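Local coordinates for protein oxidoreductase, zinc-binding dehydrogenase family (PDB 5K1S) that probably works as a zinc-containing medium-chain reductase in the alternative route by which Myxococcus xanthus makes isovaleryl coenzyme A, at residues L23-A29 with N63-N67; D99-L104 with G148-A154. One frame throughout, in Å; residues are numbered along the deposited sequence.

Contact 1. Residues L23-A29 with N63-N67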
loop_
_atom_site.group_PDB
_atom_site.type_symbol
_atom_site.label_atom_id
_atom_site.label_comp_id
_atom_site.label_asym_id
_atom_site.label_seq_id
_atom_site.Cartn_x
_atom_site.Cartn_y
_atom_site.Cartn_z
ATOM N N LEU A 23 -28.808 15.407 -20.049
ATOM C CA LEU A 23 -27.617 16.041 -20.602
ATOM C C LEU A 23 -27.475 15.567 -22.041
ATOM O O LEU A 23 -27.155 14.398 -22.284
ATOM C CB LEU A 23 -26.377 15.688 -19.780
ATOM C CG LEU A 23 -25.059 16.312 -20.244
ATOM C CD1 LEU A 23 -25.033 17.798 -19.928
ATOM C CD2 LEU A 23 -23.878 15.596 -19.608
ATOM N N ARG A 24 -27.714 16.466 -22.994
ATOM C CA ARG A 24 -27.651 16.120 -24.407
ATOM C C ARG A 24 -26.344 16.537 -25.068
ATOM O O ARG A 24 -26.103 16.153 -26.217
ATOM C CB ARG A 24 -28.835 16.750 -25.152
ATOM C CG ARG A 24 -30.178 16.311 -24.592
ATOM C CD ARG A 24 -31.335 16.593 -25.533
ATOM N NE ARG A 24 -32.551 15.922 -25.076
ATOM C CZ ARG A 24 -32.863 14.657 -25.350
ATOM N NH1 ARG A 24 -32.053 13.908 -26.087
ATOM N NH2 ARG A 24 -33.988 14.134 -24.883
ATOM N N SER A 25 -25.497 17.300 -24.379
ATOM C CA SER A 25 -24.162 17.602 -24.877
ATOM C C SER A 25 -23.256 17.900 -23.692
ATOM O O SER A 25 -23.600 18.722 -22.838
ATOM C CB SER A 25 -24.177 18.788 -25.852
ATOM O OG SER A 25 -24.519 19.997 -25.197
ATOM N N PHE A 26 -22.111 17.224 -23.638
ATOM C CA PHE A 26 -21.149 17.486 -22.578
ATOM C C PHE A 26 -20.676 18.933 -22.646
ATOM O O PHE A 26 -20.515 19.498 -23.730
ATOM C CB PHE A 26 -19.955 16.539 -22.698
ATOM C CG PHE A 26 -20.321 15.085 -22.619
ATOM C CD1 PHE A 26 -20.794 14.538 -21.438
ATOM C CD2 PHE A 26 -20.177 14.261 -23.722
ATOM C CE1 PHE A 26 -21.127 13.200 -21.362
ATOM C CE2 PHE A 26 -20.507 12.922 -23.651
ATOM C CZ PHE A 26 -20.981 12.391 -22.467
ATOM N N GLY A 27 -20.460 19.534 -21.480
ATOM C CA GLY A 27 -20.012 20.912 -21.429
ATOM C C GLY A 27 -20.293 21.606 -20.113
ATOM O O GLY A 27 -20.089 21.030 -19.040
ATOM N N GLU A 28 -20.762 22.849 -20.189
ATOM C CA GLU A 28 -20.973 23.661 -19.001
ATOM C C GLU A 28 -22.169 23.155 -18.198
ATOM O O GLU A 28 -23.005 22.386 -18.683
ATOM C CB GLU A 28 -21.192 25.124 -19.385
ATOM C CG GLU A 28 -22.434 25.360 -20.232
ATOM C CD GLU A 28 -22.678 26.826 -20.521
ATOM O OE1 GLU A 28 -21.726 27.629 -20.399
ATOM O OE2 GLU A 28 -23.826 27.176 -20.868
ATOM N N ALA A 29 -22.246 23.616 -16.946
ATOM C CA ALA A 29 -23.305 23.177 -16.043
ATOM C C ALA A 29 -24.687 23.449 -16.619
ATOM O O ALA A 29 -25.633 22.703 -16.337
ATOM C CB ALA A 29 -23.151 23.869 -14.689
ATOM N N ASN A 63 -18.172 13.889 -15.000
ATOM C CA ASN A 63 -19.025 13.179 -15.946
ATOM C C ASN A 63 -19.694 14.149 -16.911
ATOM O O ASN A 63 -19.719 13.917 -18.126
ATOM C CB ASN A 63 -20.068 12.367 -15.174
ATOM C CG ASN A 63 -20.820 11.383 -16.051
ATOM O OD1 ASN A 63 -20.410 11.083 -17.170
ATOM N ND2 ASN A 63 -21.925 10.867 -15.533
ATOM N N ARG A 64 -20.230 15.254 -16.388
ATOM C CA ARG A 64 -20.943 16.206 -17.234
ATOM C C ARG A 64 -20.044 16.792 -18.314
ATOM O O ARG A 64 -20.521 17.115 -19.408
ATOM C CB ARG A 64 -21.534 17.329 -16.382
ATOM C CG ARG A 64 -22.163 18.444 -17.201
ATOM C CD ARG A 64 -22.764 19.533 -16.336
ATOM N NE ARG A 64 -21.819 20.072 -15.361
ATOM C CZ ARG A 64 -20.768 20.823 -15.661
ATOM N NH1 ARG A 64 -20.491 21.124 -16.922
ATOM N NH2 ARG A 64 -19.978 21.267 -14.693
ATOM N N ARG A 65 -18.751 16.947 -18.030
ATOM C CA ARG A 65 -17.822 17.547 -18.981
ATOM C C ARG A 65 -17.398 16.591 -20.086
ATOM O O ARG A 65 -16.643 17.000 -20.975
ATOM C CB ARG A 65 -16.577 18.057 -18.250
ATOM C CG ARG A 65 -16.826 19.270 -17.373
ATOM C CD ARG A 65 -15.583 19.657 -16.588
ATOM N NE ARG A 65 -15.838 20.779 -15.687
ATOM C CZ ARG A 65 -15.080 21.090 -14.641
ATOM N NH1 ARG A 65 -14.011 20.360 -14.342
ATOM N NH2 ARG A 65 -15.396 22.131 -13.882
ATOM N N GLY A 66 -17.862 15.344 -20.061
ATOM C CA GLY A 66 -17.437 14.358 -21.031
ATOM C C GLY A 66 -16.135 13.666 -20.695
ATOM O O GLY A 66 -15.606 12.931 -21.537
ATOM N N ASN A 67 -15.608 13.866 -19.490
ATOM C CA ASN A 67 -14.326 13.301 -19.098
ATOM C C ASN A 67 -14.450 11.903 -18.505
ATOM O O ASN A 67 -13.460 11.376 -17.990
ATOM C CB ASN A 67 -13.629 14.238 -18.109
ATOM C CG ASN A 67 -13.195 15.543 -18.756
ATOM O OD1 ASN A 67 -12.812 15.568 -19.924
ATOM N ND2 ASN A 67 -13.264 16.635 -18.005
#
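F26 and G66 meet face-on: the CA of G66 lies over one face of the phenyl ring, 3.6 Å from its centroid and 24° off the ring normal, a CH-pi contact. The F26 CG stands beside its own backbone N (chi1 -59°), which turns the ring onto the glycine. G66 takes the positive phi that ends the helical turn, and its CA hydrogens can sit on the ring. The R64 carbonyl oxygen, in the last turn of the helix, lies at the ring's edge. The same oxygen accepts a hydrogen bond from G27 N (3.2 Å, N-H...O angle 151°) and is approached by F26 CA at 3.3 Å. L23 adds CD2 at 3.7 Å from R64 O, while its CD1 touches the CG of R64. A bend at chi3 carries the R64 guanidinium alongside the G27-A29 backbone, where its exact pose is doubtful. Farther out, E347 forms a salt bridge with R64 NH2, H343 takes a hydrogen bond from R64 NE, and N63 is held by T71 and G131. This is a helix C-terminus closed by a Schellman motif, with G66 N bonded back to N63 O at 3.0 Å and the loop after strand 17-23 laid across it.

Contact 2. Residues D99-L104 with G148-A154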
loop_
_atom_site.group_PDB
_atom_site.type_symbol
_atom_site.label_atom_id
_atom_site.label_comp_id
_atom_site.label_asym_id
_atom_site.label_seq_id
_atom_site.Cartn_x
_atom_site.Cartn_y
_atom_site.Cartn_z
ATOM N N ASP A 99 -39.662 -1.332 -0.195
ATOM C CA ASP A 99 -38.355 -1.325 0.444
ATOM C C ASP A 99 -37.625 -0.016 0.162
ATOM O O ASP A 99 -37.854 0.647 -0.853
ATOM C CB ASP A 99 -37.515 -2.509 -0.040
ATOM C CG ASP A 99 -38.055 -3.846 0.438
ATOM O OD1 ASP A 99 -38.702 -3.886 1.506
ATOM O OD2 ASP A 99 -37.827 -4.861 -0.254
ATOM N N ARG A 100 -36.731 0.349 1.078
ATOM C CA ARG A 100 -35.979 1.596 1.012
ATOM C C ARG A 100 -34.543 1.276 0.619
ATOM O O ARG A 100 -33.860 0.522 1.322
ATOM C CB ARG A 100 -36.024 2.324 2.353
ATOM C CG ARG A 100 -37.431 2.546 2.888
ATOM C CD ARG A 100 -37.411 2.913 4.364
ATOM N NE ARG A 100 -36.595 4.096 4.623
ATOM C CZ ARG A 100 -37.036 5.348 4.543
ATOM N NH1 ARG A 100 -38.295 5.599 4.208
ATOM N NH2 ARG A 100 -36.214 6.356 4.798
ATOM N N ALA A 101 -34.084 1.852 -0.492
ATOM C CA ALA A 101 -32.798 1.490 -1.070
ATOM C C ALA A 101 -31.967 2.730 -1.371
ATOM O O ALA A 101 -32.483 3.846 -1.476
ATOM C CB ALA A 101 -32.979 0.669 -2.354
ATOM N N ALA A 102 -30.660 2.511 -1.516
ATOM C CA ALA A 102 -29.724 3.551 -1.922
ATOM C C ALA A 102 -28.684 2.930 -2.842
ATOM O O ALA A 102 -28.136 1.869 -2.531
ATOM C CB ALA A 102 -29.043 4.198 -0.712
ATOM N N THR A 103 -28.414 3.590 -3.964
ATOM C CA THR A 103 -27.539 3.029 -4.984
ATOM C C THR A 103 -26.072 3.165 -4.596
ATOM O O THR A 103 -25.664 4.125 -3.934
ATOM C CB THR A 103 -27.768 3.721 -6.328
ATOM O OG1 THR A 103 -27.541 5.129 -6.186
ATOM C CG2 THR A 103 -29.188 3.481 -6.831
ATOM N N LEU A 104 -25.277 2.183 -5.016
ATOM C CA LEU A 104 -23.830 2.274 -4.939
ATOM C C LEU A 104 -23.318 3.192 -6.048
ATOM O O LEU A 104 -24.089 3.786 -6.808
ATOM C CB LEU A 104 -23.197 0.887 -5.053
ATOM C CG LEU A 104 -23.341 -0.071 -3.869
ATOM C CD1 LEU A 104 -22.878 -1.459 -4.266
ATOM C CD2 LEU A 104 -22.549 0.423 -2.676
ATOM N N GLY A 148 -26.558 -3.694 -6.771
ATOM C CA GLY A 148 -25.999 -2.378 -6.533
ATOM C C GLY A 148 -26.822 -1.512 -5.598
ATOM O O GLY A 148 -26.737 -0.281 -5.660
ATOM N N LEU A 149 -27.608 -2.133 -4.722
ATOM C CA LEU A 149 -28.496 -1.416 -3.816
ATOM C C LEU A 149 -28.096 -1.663 -2.369
ATOM O O LEU A 149 -27.697 -2.772 -2.004
ATOM C CB LEU A 149 -29.957 -1.840 -4.021
ATOM C CG LEU A 149 -30.628 -1.442 -5.337
ATOM C CD1 LEU A 149 -32.068 -1.928 -5.350
ATOM C CD2 LEU A 149 -30.572 0.065 -5.559
ATOM N N GLY A 150 -28.201 -0.615 -1.554
ATOM C CA GLY A 150 -28.049 -0.724 -0.116
ATOM C C GLY A 150 -29.361 -0.409 0.572
ATOM O O GLY A 150 -30.205 0.283 -0.002
ATOM N N ARG A 151 -29.551 -0.897 1.795
ATOM C CA ARG A 151 -30.828 -0.785 2.489
ATOM C C ARG A 151 -30.822 0.417 3.423
ATOM O O ARG A 151 -29.927 0.556 4.264
ATOM C CB ARG A 151 -31.128 -2.064 3.267
ATOM C CG ARG A 151 -31.238 -3.278 2.370
ATOM C CD ARG A 151 -31.802 -4.480 3.091
ATOM N NE ARG A 151 -32.137 -5.546 2.150
ATOM C CZ ARG A 151 -33.278 -5.618 1.473
ATOM N NH1 ARG A 151 -34.212 -4.687 1.623
ATOM N NH2 ARG A 151 -33.488 -6.626 0.638
ATOM N N VAL A 152 -31.827 1.274 3.278
ATOM C CA VAL A 152 -31.938 2.498 4.062
ATOM C C VAL A 152 -32.834 2.207 5.265
ATOM O O VAL A 152 -34.008 1.857 5.071
ATOM C CB VAL A 152 -32.513 3.646 3.224
ATOM C CG1 VAL A 152 -32.606 4.923 4.054
ATOM C CG2 VAL A 152 -31.661 3.869 1.981
ATOM N N PRO A 153 -32.340 2.334 6.496
ATOM C CA PRO A 153 -33.222 2.154 7.654
ATOM C C PRO A 153 -34.394 3.121 7.602
ATOM O O PRO A 153 -34.277 4.252 7.126
ATOM C CB PRO A 153 -32.309 2.441 8.851
ATOM C CG PRO A 153 -30.927 2.213 8.345
ATOM C CD PRO A 153 -30.951 2.614 6.903
ATOM N N ALA A 154 -35.544 2.657 8.096
ATOM C CA ALA A 154 -36.738 3.493 8.095
ATOM C C ALA A 154 -36.539 4.775 8.891
ATOM O O ALA A 154 -37.249 5.758 8.650
ATOM C CB ALA A 154 -37.925 2.712 8.656
#
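Four backbone hydrogen bonds join R100-L104 to G148-V152. A102 and G150 form a hydrogen-bonded antiparallel pair: A102 N reaches G150 O and G150 N reaches A102 O, each at 2.7 Å. Beyond one end of it, L104 N donates to G148 O at 2.9 Å; beyond the other, V152 N meets R100 O, also at 2.9 Å. A101-R151 and T103-L149 are the non-hydrogen-bonded pairs.

The R100 side chain reaches along the partner segment beyond strand 149-151. Its bend at chi3 (57°) brings NE to two weak hydrogen bonds, with V152 O at 3.5 Å and P153 O at 3.4 Å; W158 makes a cation-pi contact with the same arginine. D99 OD2 and R151 NH1 are near each other but too far apart for a salt bridge. The D99 oxygen is held instead by K96 N, and R151 lies against W95 in a cation-pi contact.

On the face carrying A101, T103 and L149, the branched end of L149 lies against T103 and A101, its CD2 being 3.9 Å from T103 CG2 and also touching A101 CB; L49 and V47 of strand 46-56 pack against this group. On the other face A102 CB meets V152 CG2 at 3.8 Å, and A102 and P153 pack on L318 of helix 311-323. T103 OG1 bonds to H79 O and A81 N, linking this pairing to the backbone of a zinc ligand. The chemistry is thus divided: backbone polar groups are satisfied across the pair and, at L149 O and R151 N, by Q311 and D315, while R100 and R151 each have an aromatic cation-pi partner.

After helix 10-14 the chain forms strand 17-23 and enters the loop of contact 1. It returns in strand 32-38, then enters the mixed sheet with strand 46-56 before helix 58-64 closes that contact. Contact 2 opens later, at strand 100-103, and closes across the segment that carries the four-cysteine zinc site and strand 141-145. The two loops follow in series, neither enclosing nor crossing the other. The centres of contact 1 and contact 2 are 28 Å apart, and the nearest atoms of contact 1 and contact 2 are about 11 Å apart. Contact 1 ties the N-terminal hairpin to a helix, whereas contact 2 joins neighbouring strands of the mixed sheet. In sequence, H79, a ligand of the other zinc ion, falls between the two contacts.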